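Local atomic coordinates of lipoprotein (Streptococcus pneumoniae, PDB entry 3CX3), a protein that binds zinc as an extracytoplasmic lipoprotein homologous with ABC transporter components, and probably captures the metal for uptake into the cell. Residues 179-184 and 227-233; 94-98 and 188-192; 157-161 and 267-271. Residue numbers count along the deposited sequence, not the author numbering.

Contact 1. Residues 179-184 and 227-233. With ZN (zinc ion), chain E.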
loop_
_atom_site.group_PDB
_atom_site.type_symbol
_atom_site.label_atom_id
_atom_site.label_comp_id
_atom_site.label_asym_id
_atom_site.label_seq_id
_atom_site.Cartn_x
_atom_site.Cartn_y
_atom_site.Cartn_z
ATOM N N THR A 179 -17.349 -7.924 -9.518
ATOM C CA THR A 179 -16.202 -7.425 -10.275
ATOM C C THR A 179 -16.010 -5.915 -10.202
ATOM O O THR A 179 -16.989 -5.165 -10.137
ATOM C CB THR A 179 -16.313 -7.798 -11.766
ATOM O OG1 THR A 179 -17.169 -8.925 -11.925
ATOM C CG2 THR A 179 -14.959 -8.153 -12.324
ATOM N N PHE A 180 -14.742 -5.486 -10.215
ATOM C CA PHE A 180 -14.389 -4.072 -10.432
ATOM C C PHE A 180 -13.105 -3.901 -11.242
ATOM O O PHE A 180 -12.281 -4.806 -11.314
ATOM C CB PHE A 180 -14.367 -3.252 -9.115
ATOM C CG PHE A 180 -13.395 -3.757 -8.082
ATOM C CD1 PHE A 180 -13.665 -4.922 -7.344
ATOM C CD2 PHE A 180 -12.219 -3.067 -7.825
ATOM C CE1 PHE A 180 -12.769 -5.396 -6.374
ATOM C CE2 PHE A 180 -11.315 -3.538 -6.863
ATOM C CZ PHE A 180 -11.606 -4.712 -6.127
ATOM N N VAL A 181 -12.956 -2.738 -11.869
ATOM C CA VAL A 181 -11.729 -2.409 -12.626
ATOM C C VAL A 181 -11.039 -1.109 -12.202
ATOM O O VAL A 181 -11.655 -0.027 -12.118
ATOM C CB VAL A 181 -11.868 -2.575 -14.189
ATOM C CG1 VAL A 181 -13.306 -2.619 -14.619
ATOM C CG2 VAL A 181 -11.090 -1.522 -14.950
ATOM N N THR A 182 -9.740 -1.272 -11.926
ATOM C CA THR A 182 -8.914 -0.264 -11.272
ATOM C C THR A 182 -7.766 0.100 -12.179
ATOM O O THR A 182 -7.446 -0.642 -13.118
ATOM C CB THR A 182 -8.297 -0.781 -9.948
ATOM O OG1 THR A 182 -7.274 -1.737 -10.244
ATOM C CG2 THR A 182 -9.334 -1.397 -9.038
ATOM N N GLN A 183 -7.120 1.221 -11.869
ATOM C CA GLN A 183 -6.120 1.790 -12.751
ATOM C C GLN A 183 -4.851 0.948 -12.907
ATOM O O GLN A 183 -4.378 0.754 -14.038
ATOM C CB GLN A 183 -5.788 3.216 -12.347
ATOM C CG GLN A 183 -4.953 3.874 -13.391
ATOM C CD GLN A 183 -4.678 5.317 -13.087
ATOM O OE1 GLN A 183 -5.564 6.177 -13.191
ATOM N NE2 GLN A 183 -3.436 5.601 -12.729
ATOM N N HIS A 184 -4.285 0.477 -11.791
ATOM C CA HIS A 184 -3.359 -0.663 -11.860
ATOM C C HIS A 184 -3.733 -1.796 -10.918
ATOM O O HIS A 184 -4.678 -1.669 -10.156
ATOM C CB HIS A 184 -1.907 -0.237 -11.741
ATOM C CG HIS A 184 -1.432 0.020 -10.346
ATOM N ND1 HIS A 184 -1.728 1.181 -9.653
ATOM C CD2 HIS A 184 -0.601 -0.698 -9.549
ATOM C CE1 HIS A 184 -1.127 1.145 -8.476
ATOM N NE2 HIS A 184 -0.445 0.014 -8.384
ATOM N N VAL A 227 -19.656 -3.756 -16.185
ATOM C CA VAL A 227 -19.005 -2.867 -15.207
ATOM C C VAL A 227 -19.232 -1.429 -15.635
ATOM O O VAL A 227 -19.229 -1.127 -16.831
ATOM C CB VAL A 227 -17.470 -3.154 -15.062
ATOM C CG1 VAL A 227 -16.807 -2.144 -14.128
ATOM C CG2 VAL A 227 -17.219 -4.598 -14.576
ATOM N N LYS A 228 -19.404 -0.554 -14.653
ATOM C CA LYS A 228 -20.053 0.733 -14.860
ATOM C C LYS A 228 -19.099 1.874 -14.583
ATOM O O LYS A 228 -19.209 2.948 -15.169
ATOM C CB LYS A 228 -21.256 0.847 -13.923
ATOM C CG LYS A 228 -22.386 -0.153 -14.207
ATOM C CD LYS A 228 -23.511 -0.059 -13.150
ATOM C CE LYS A 228 -24.870 -0.581 -13.717
ATOM N NZ LYS A 228 -25.925 -0.686 -12.619
ATOM N N THR A 229 -18.156 1.624 -13.680
ATOM C CA THR A 229 -17.188 2.612 -13.258
ATOM C C THR A 229 -15.807 1.992 -13.408
ATOM O O THR A 229 -15.566 0.890 -12.932
ATOM C CB THR A 229 -17.440 3.024 -11.773
ATOM O OG1 THR A 229 -18.732 3.640 -11.652
ATOM C CG2 THR A 229 -16.382 3.981 -11.270
ATOM N N ILE A 230 -14.917 2.686 -14.105
ATOM C CA ILE A 230 -13.510 2.359 -14.010
ATOM C C ILE A 230 -12.961 3.241 -12.888
ATOM O O ILE A 230 -13.284 4.432 -12.812
ATOM C CB ILE A 230 -12.751 2.508 -15.364
ATOM C CG1 ILE A 230 -13.120 3.808 -16.078
ATOM C CG2 ILE A 230 -13.058 1.321 -16.293
ATOM C CD1 ILE A 230 -12.346 4.039 -17.360
ATOM N N PHE A 231 -12.200 2.642 -11.979
ATOM C CA PHE A 231 -11.639 3.378 -10.858
ATOM C C PHE A 231 -10.214 3.873 -11.154
ATOM O O PHE A 231 -9.263 3.092 -11.158
ATOM C CB PHE A 231 -11.645 2.525 -9.584
ATOM C CG PHE A 231 -13.013 2.258 -9.022
ATOM C CD1 PHE A 231 -13.728 3.264 -8.365
ATOM C CD2 PHE A 231 -13.582 0.984 -9.119
ATOM C CE1 PHE A 231 -15.004 3.007 -7.817
ATOM C CE2 PHE A 231 -14.862 0.711 -8.584
ATOM C CZ PHE A 231 -15.567 1.725 -7.924
ATOM N N THR A 232 -10.075 5.175 -11.402
ATOM C CA THR A 232 -8.760 5.774 -11.583
ATOM C C THR A 232 -8.210 6.256 -10.261
ATOM O O THR A 232 -8.863 6.133 -9.233
ATOM C CB THR A 232 -8.781 6.970 -12.557
ATOM O OG1 THR A 232 -9.871 7.846 -12.239
ATOM C CG2 THR A 232 -8.903 6.494 -13.981
ATOM N N GLU A 233 -6.987 6.774 -10.302
ATOM C CA GLU A 233 -6.443 7.587 -9.221
ATOM C C GLU A 233 -6.349 9.037 -9.690
ATOM O O GLU A 233 -6.743 9.374 -10.809
ATOM C CB GLU A 233 -5.054 7.100 -8.813
ATOM C CG GLU A 233 -4.909 5.596 -8.625
ATOM C CD GLU A 233 -3.584 5.088 -9.178
ATOM O OE1 GLU A 233 -2.801 5.933 -9.671
ATOM O OE2 GLU A 233 -3.320 3.862 -9.134
HETATM ZN ZN ZN E . 0.839 -0.436 -6.808
HETATM O O HOH W 1 -14.964 -0.886 -11.380
#
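Strands 180-182 and 230-232 run side by side in the same direction, their short axes 4.8 Å apart at closest approach and crossing at -30°. The clearest pairing sets Thr-182 beside Phe-231, CA to CA 4.6 Å, and Phe-231 N donates to Val-181 O at 2.7 Å with a nearly straight angle of 176°. Toward the start of the pair the backbones diverge: Val-181 N lies 4.6 Å from Thr-229 O, and a water fills that gap, donating to Thr-229 O at 2.4 Å and accepting from Val-181 N at 2.8 Å.

On one face Val-181 is the bump. Its CG1 meets Val-227 CG1 at 3.6 Å and its CG2 meets Ile-230 CG2 at 3.7 Å, so the valine fills the notch between the two, while Ile-230 runs on to Leu-244 and Val-245 of helix 239-245. On the other face the rim of the Phe-231 ring fits against Phe-180, CE2 to CB 4.0 Å, and both phenylalanines reach Leu-279 of helix 268-281. These layers belong to the parallel sheet of the C-terminal lobe, whose strand order is 2-1-3-4.

Beyond the strands the contact turns polar. Gln-183 OE1 accepts from Glu-233 N at 3.3 Å, and His-184 ND1 donates to Glu-233 OE2 at 3.2 Å. His-184 NE2 binds zinc at 2.1 Å, alongside His-44, His-120 and Glu-259. With its proton on ND1 held by the carboxylate, the imidazole presents the NE2 lone pair to the metal, so Glu-233 is a second-shell partner and probably helps to orient this zinc ligand.

Contact 2. Residues 94-98 and 188-192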
loop_
_atom_site.group_PDB
_atom_site.type_symbol
_atom_site.label_atom_id
_atom_site.label_comp_id
_atom_site.label_asym_id
_atom_site.label_seq_id
_atom_site.Cartn_x
_atom_site.Cartn_y
_atom_site.Cartn_z
HETATM N N MSE A 94 5.864 -12.283 5.878
HETATM C CA MSE A 94 4.500 -12.297 5.295
HETATM C C MSE A 94 4.452 -12.921 3.920
HETATM O O MSE A 94 5.194 -12.533 3.028
HETATM C CB MSE A 94 3.922 -10.894 5.197
HETATM C CG MSE A 94 3.589 -10.280 6.533
HETATM SE SE MSE A 94 2.779 -8.575 6.202
HETATM C CE MSE A 94 1.290 -9.084 5.063
ATOM N N THR A 95 3.555 -13.878 3.755
ATOM C CA THR A 95 3.516 -14.694 2.555
ATOM C C THR A 95 2.717 -13.950 1.488
ATOM O O THR A 95 1.542 -13.660 1.695
ATOM C CB THR A 95 2.951 -16.137 2.860
ATOM O OG1 THR A 95 1.719 -16.363 2.178
ATOM C CG2 THR A 95 2.720 -16.337 4.358
ATOM N N LEU A 96 3.372 -13.628 0.367
ATOM C CA LEU A 96 2.751 -12.878 -0.752
ATOM C C LEU A 96 2.281 -13.775 -1.898
ATOM O O LEU A 96 2.963 -14.729 -2.283
ATOM C CB LEU A 96 3.710 -11.815 -1.322
ATOM C CG LEU A 96 4.487 -10.793 -0.477
ATOM C CD1 LEU A 96 5.479 -10.048 -1.346
ATOM C CD2 LEU A 96 3.591 -9.809 0.242
ATOM N N GLU A 97 1.125 -13.448 -2.462
ATOM C CA GLU A 97 0.593 -14.230 -3.582
ATOM C C GLU A 97 1.309 -13.906 -4.902
ATOM O O GLU A 97 1.597 -12.741 -5.205
ATOM C CB GLU A 97 -0.959 -14.147 -3.677
ATOM C CG GLU A 97 -1.583 -12.848 -4.246
ATOM C CD GLU A 97 -3.053 -12.602 -3.797
ATOM O OE1 GLU A 97 -3.608 -11.532 -4.151
ATOM O OE2 GLU A 97 -3.650 -13.454 -3.086
ATOM N N ARG A 98 1.611 -14.963 -5.650
ATOM C CA ARG A 98 2.321 -14.897 -6.928
ATOM C C ARG A 98 1.491 -14.216 -8.034
ATOM O O ARG A 98 0.269 -14.402 -8.104
ATOM C CB ARG A 98 2.714 -16.312 -7.349
ATOM C CG ARG A 98 3.852 -16.377 -8.340
ATOM C CD ARG A 98 4.098 -17.807 -8.801
ATOM N NE ARG A 98 4.516 -17.899 -10.208
ATOM C CZ ARG A 98 3.973 -18.713 -11.117
ATOM N NH1 ARG A 98 2.988 -19.544 -10.793
ATOM N NH2 ARG A 98 4.437 -18.713 -12.357
ATOM N N SER A 188 -5.855 -6.582 -5.298
ATOM C CA SER A 188 -5.928 -8.022 -5.436
ATOM C C SER A 188 -6.142 -8.719 -4.088
ATOM O O SER A 188 -6.706 -9.812 -4.036
ATOM C CB SER A 188 -4.646 -8.508 -6.131
ATOM O OG SER A 188 -4.479 -9.920 -6.092
ATOM N N TYR A 189 -5.706 -8.057 -3.013
ATOM C CA TYR A 189 -5.676 -8.600 -1.668
ATOM C C TYR A 189 -6.927 -8.194 -0.950
ATOM O O TYR A 189 -7.493 -8.978 -0.167
ATOM C CB TYR A 189 -4.478 -8.043 -0.881
ATOM C CG TYR A 189 -3.188 -8.744 -1.163
ATOM C CD1 TYR A 189 -2.832 -9.895 -0.471
ATOM C CD2 TYR A 189 -2.321 -8.263 -2.134
ATOM C CE1 TYR A 189 -1.652 -10.535 -0.739
ATOM C CE2 TYR A 189 -1.136 -8.895 -2.414
ATOM C CZ TYR A 189 -0.805 -10.026 -1.719
ATOM O OH TYR A 189 0.383 -10.645 -2.000
ATOM N N LEU A 190 -7.327 -6.945 -1.170
ATOM C CA LEU A 190 -8.625 -6.481 -0.724
ATOM C C LEU A 190 -9.677 -7.388 -1.347
ATOM O O LEU A 190 -10.260 -8.214 -0.656
ATOM C CB LEU A 190 -8.850 -5.011 -1.107
ATOM C CG LEU A 190 -10.032 -4.269 -0.453
ATOM C CD1 LEU A 190 -9.870 -2.748 -0.585
ATOM C CD2 LEU A 190 -11.366 -4.731 -1.065
ATOM N N ALA A 191 -9.863 -7.273 -2.660
ATOM C CA ALA A 191 -10.854 -8.062 -3.397
ATOM C C ALA A 191 -11.031 -9.499 -2.885
ATOM O O ALA A 191 -12.169 -9.962 -2.701
ATOM C CB ALA A 191 -10.514 -8.077 -4.881
ATOM N N LYS A 192 -9.903 -10.186 -2.666
ATOM C CA LYS A 192 -9.892 -11.596 -2.296
ATOM C C LYS A 192 -10.397 -11.764 -0.875
ATOM O O LYS A 192 -11.132 -12.709 -0.590
ATOM C CB LYS A 192 -8.491 -12.196 -2.463
ATOM C CG LYS A 192 -8.395 -13.697 -2.199
ATOM C CD LYS A 192 -6.974 -14.228 -2.415
ATOM C CE LYS A 192 -6.800 -14.901 -3.775
ATOM N NZ LYS A 192 -6.412 -13.943 -4.845
#
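Residues 94-98 form an extended loop, every phi between -59° and -99° and every psi between 118° and 142°, whereas 188-192 is the opening of helix 188-193. That helix is loosely wound here: Lys-192 N reaches Ser-188 O at 3.5 Å, a weak bond. The two backbones stay well apart, the nearest CA atoms being those of Glu-97 and Tyr-189 at 8.6 Å, so side chains must span the gap.

Tyr-189 bridges it with its full length. Its OH accepts a hydrogen bond from Glu-97 N at 2.9 Å (149° at the hydrogen) and lies 3.5 Å from Leu-96 CA; the same hydroxyl is bonded to Asp-118 O, and Glu-97 shares backbone hydrogen bonding with Asp-118 too. Glu-97 reaches back the other way, its CD lying over one face of the tyrosine ring. Its carboxylate ends between two residues one helical turn apart: Ser-188 OG donates to OE1 of Glu-97 at 2.7 Å, and Lys-192 NZ forms a weak salt bridge to OE2 of Glu-97 at 3.3 Å. Glu-97 accordingly has 108 Å² covered by the helix, the most of any residue here.

The loop follows the last strand of the N-terminal sheet and the helix follows the first strand of the C-terminal sheet, so these bonds tie the two lobes together near their surface. Chemically, the short serine bond and the backbone-to-tyrosine bond supply the directional part, while the longer, weak pairing with exposed Lys-192 probably serves more to offset the glutamate charge; the bonds across the interface are thus polar and converge on Glu-97.

Contact 3. Residues 157-161 and 267-271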
loop_
_atom_site.group_PDB
_atom_site.type_symbol
_atom_site.label_atom_id
_atom_site.label_comp_id
_atom_site.label_asym_id
_atom_site.label_seq_id
_atom_site.Cartn_x
_atom_site.Cartn_y
_atom_site.Cartn_z
ATOM N N PHE A 157 -4.250 -0.867 16.632
ATOM C CA PHE A 157 -4.326 -0.778 15.189
ATOM C C PHE A 157 -4.982 -2.061 14.687
ATOM O O PHE A 157 -6.071 -2.020 14.100
ATOM C CB PHE A 157 -2.934 -0.536 14.595
ATOM C CG PHE A 157 -2.913 -0.342 13.099
ATOM C CD1 PHE A 157 -2.944 0.944 12.547
ATOM C CD2 PHE A 157 -2.822 -1.434 12.245
ATOM C CE1 PHE A 157 -2.895 1.134 11.171
ATOM C CE2 PHE A 157 -2.779 -1.270 10.862
ATOM C CZ PHE A 157 -2.807 0.013 10.316
ATOM N N ILE A 158 -4.358 -3.198 14.981
ATOM C CA ILE A 158 -4.885 -4.483 14.520
ATOM C C ILE A 158 -6.343 -4.657 14.914
ATOM O O ILE A 158 -7.103 -5.249 14.168
ATOM C CB ILE A 158 -3.982 -5.732 14.898
ATOM C CG1 ILE A 158 -4.550 -6.553 16.061
ATOM C CG2 ILE A 158 -2.513 -5.343 15.125
ATOM C CD1 ILE A 158 -5.291 -7.829 15.623
ATOM N N LYS A 159 -6.727 -4.105 16.065
ATOM C CA LYS A 159 -8.100 -4.196 16.584
ATOM C C LYS A 159 -9.099 -3.413 15.741
ATOM O O LYS A 159 -10.185 -3.908 15.434
ATOM C CB LYS A 159 -8.151 -3.697 18.025
ATOM C CG LYS A 159 -9.552 -3.572 18.621
ATOM C CD LYS A 159 -9.652 -2.362 19.552
ATOM C CE LYS A 159 -9.129 -1.076 18.888
ATOM N NZ LYS A 159 -10.010 0.080 19.205
ATOM N N LYS A 160 -8.742 -2.185 15.377
ATOM C CA LYS A 160 -9.632 -1.357 14.566
ATOM C C LYS A 160 -9.524 -1.743 13.094
ATOM O O LYS A 160 -10.299 -1.272 12.265
ATOM C CB LYS A 160 -9.408 0.152 14.801
ATOM C CG LYS A 160 -7.949 0.623 14.790
ATOM C CD LYS A 160 -7.813 2.056 15.302
ATOM C CE LYS A 160 -6.406 2.340 15.866
ATOM N NZ LYS A 160 -5.305 2.349 14.848
ATOM N N ALA A 161 -8.569 -2.612 12.782
ATOM C CA ALA A 161 -8.488 -3.223 11.463
ATOM C C ALA A 161 -9.432 -4.416 11.368
ATOM O O ALA A 161 -10.184 -4.532 10.400
ATOM C CB ALA A 161 -7.048 -3.637 11.129
ATOM N N THR A 267 -6.322 9.062 9.570
ATOM C CA THR A 267 -5.445 7.986 10.026
ATOM C C THR A 267 -5.105 7.116 8.805
ATOM O O THR A 267 -5.494 7.462 7.697
ATOM C CB THR A 267 -6.177 7.186 11.160
ATOM O OG1 THR A 267 -5.309 6.992 12.281
ATOM C CG2 THR A 267 -6.663 5.852 10.696
ATOM N N TYR A 268 -4.374 6.014 8.970
ATOM C CA TYR A 268 -4.197 5.095 7.834
ATOM C C TYR A 268 -5.493 4.341 7.578
ATOM O O TYR A 268 -6.039 4.382 6.471
ATOM C CB TYR A 268 -3.048 4.106 8.040
ATOM C CG TYR A 268 -2.962 3.105 6.913
ATOM C CD1 TYR A 268 -2.439 3.468 5.682
ATOM C CD2 TYR A 268 -3.430 1.809 7.068
ATOM C CE1 TYR A 268 -2.381 2.571 4.635
ATOM C CE2 TYR A 268 -3.364 0.896 6.017
ATOM C CZ TYR A 268 -2.836 1.292 4.807
ATOM O OH TYR A 268 -2.778 0.416 3.760
ATOM N N LEU A 269 -5.983 3.668 8.618
ATOM C CA LEU A 269 -7.204 2.885 8.545
ATOM C C LEU A 269 -8.429 3.706 8.140
ATOM O O LEU A 269 -9.323 3.202 7.448
ATOM C CB LEU A 269 -7.437 2.146 9.855
ATOM C CG LEU A 269 -6.544 0.910 9.990
ATOM C CD1 LEU A 269 -6.740 0.240 11.339
ATOM C CD2 LEU A 269 -6.784 -0.086 8.846
ATOM N N GLU A 270 -8.448 4.969 8.550
ATOM C CA GLU A 270 -9.458 5.923 8.118
ATOM C C GLU A 270 -9.449 6.143 6.598
ATOM O O GLU A 270 -10.521 6.241 5.995
ATOM C CB GLU A 270 -9.307 7.237 8.886
ATOM C CG GLU A 270 -9.743 7.104 10.339
ATOM C CD GLU A 270 -9.597 8.366 11.161
ATOM O OE1 GLU A 270 -10.073 8.343 12.314
ATOM O OE2 GLU A 270 -9.016 9.371 10.681
ATOM N N ASN A 271 -8.255 6.204 5.986
ATOM C CA ASN A 271 -8.117 6.287 4.516
ATOM C C ASN A 271 -8.419 4.971 3.780
ATOM O O ASN A 271 -9.020 4.976 2.684
ATOM C CB ASN A 271 -6.712 6.751 4.107
ATOM C CG ASN A 271 -6.497 8.242 4.274
ATOM O OD1 ASN A 271 -7.127 9.068 3.605
ATOM N ND2 ASN A 271 -5.557 8.592 5.137
#
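Phe-157 opens the contact and contributes most of the surface on its side, 56 Å². Its CA-to-CB bond points sideways, yet the t rotamer (chi1 -176°) carries the ring to the opposing helix. One face of that ring receives Leu-269: CD1 of Leu-269 lies 3.9 Å from the centroid of Phe-157 and 9° off the ring normal, a CH-pi contact. At the ring edge, Phe-157 CZ meets Tyr-268 CD2 at 3.8 Å. One turn on, Lys-160 lays its aliphatic part alongside the same leucine, with Lys-160 CG 3.7 Å from Leu-269 CD1. Ala-161 completes the hollow, its CB 3.9 Å from Leu-269 CD1; this small residue also marks the nearest backbone approach, CA to CA 6.9 Å from Leu-269. No hydrogen bond crosses, so Leu-269 acts as an apolar plug with 93 Å² covered.

The contact joins the middle of the long helix 147-173 to the start of the C-terminal helix 268-281. Helix 18-28 packs against it through Met-23 and Glu-26 on Phe-157 and Ala-22 on Tyr-268, and helix 125-142 brings Ala-128 against both rings, while Tyr-268 OH is hydrogen-bonded to Trp-122 O.

Along the chain the segments come in the order 94-98, 157-161, 179-184, 188-192, 227-233, 267-271, so contact 2 alternates with both others, while contact 1 falls wholly between the two halves of contact 3. The centre of contact 2 lies about 18 Å from those of both others, which are about 24 Å apart. Only contacts 1 and 2 touch, Phe-180 CZ packing on Ala-191 CB at 3.8 Å. Helix 268-281 links all three: it begins in contact 3, and its Leu-279 meets residues of contacts 1 and 2. Contact 1 supplies a zinc ligand from the C-terminal sheet, contact 2 bridges the lobes, and contact 3 packs helix 147-173 on helix 268-281, consistent with the two-lobed, helix-linked metal-binding proteins of ABC transporters.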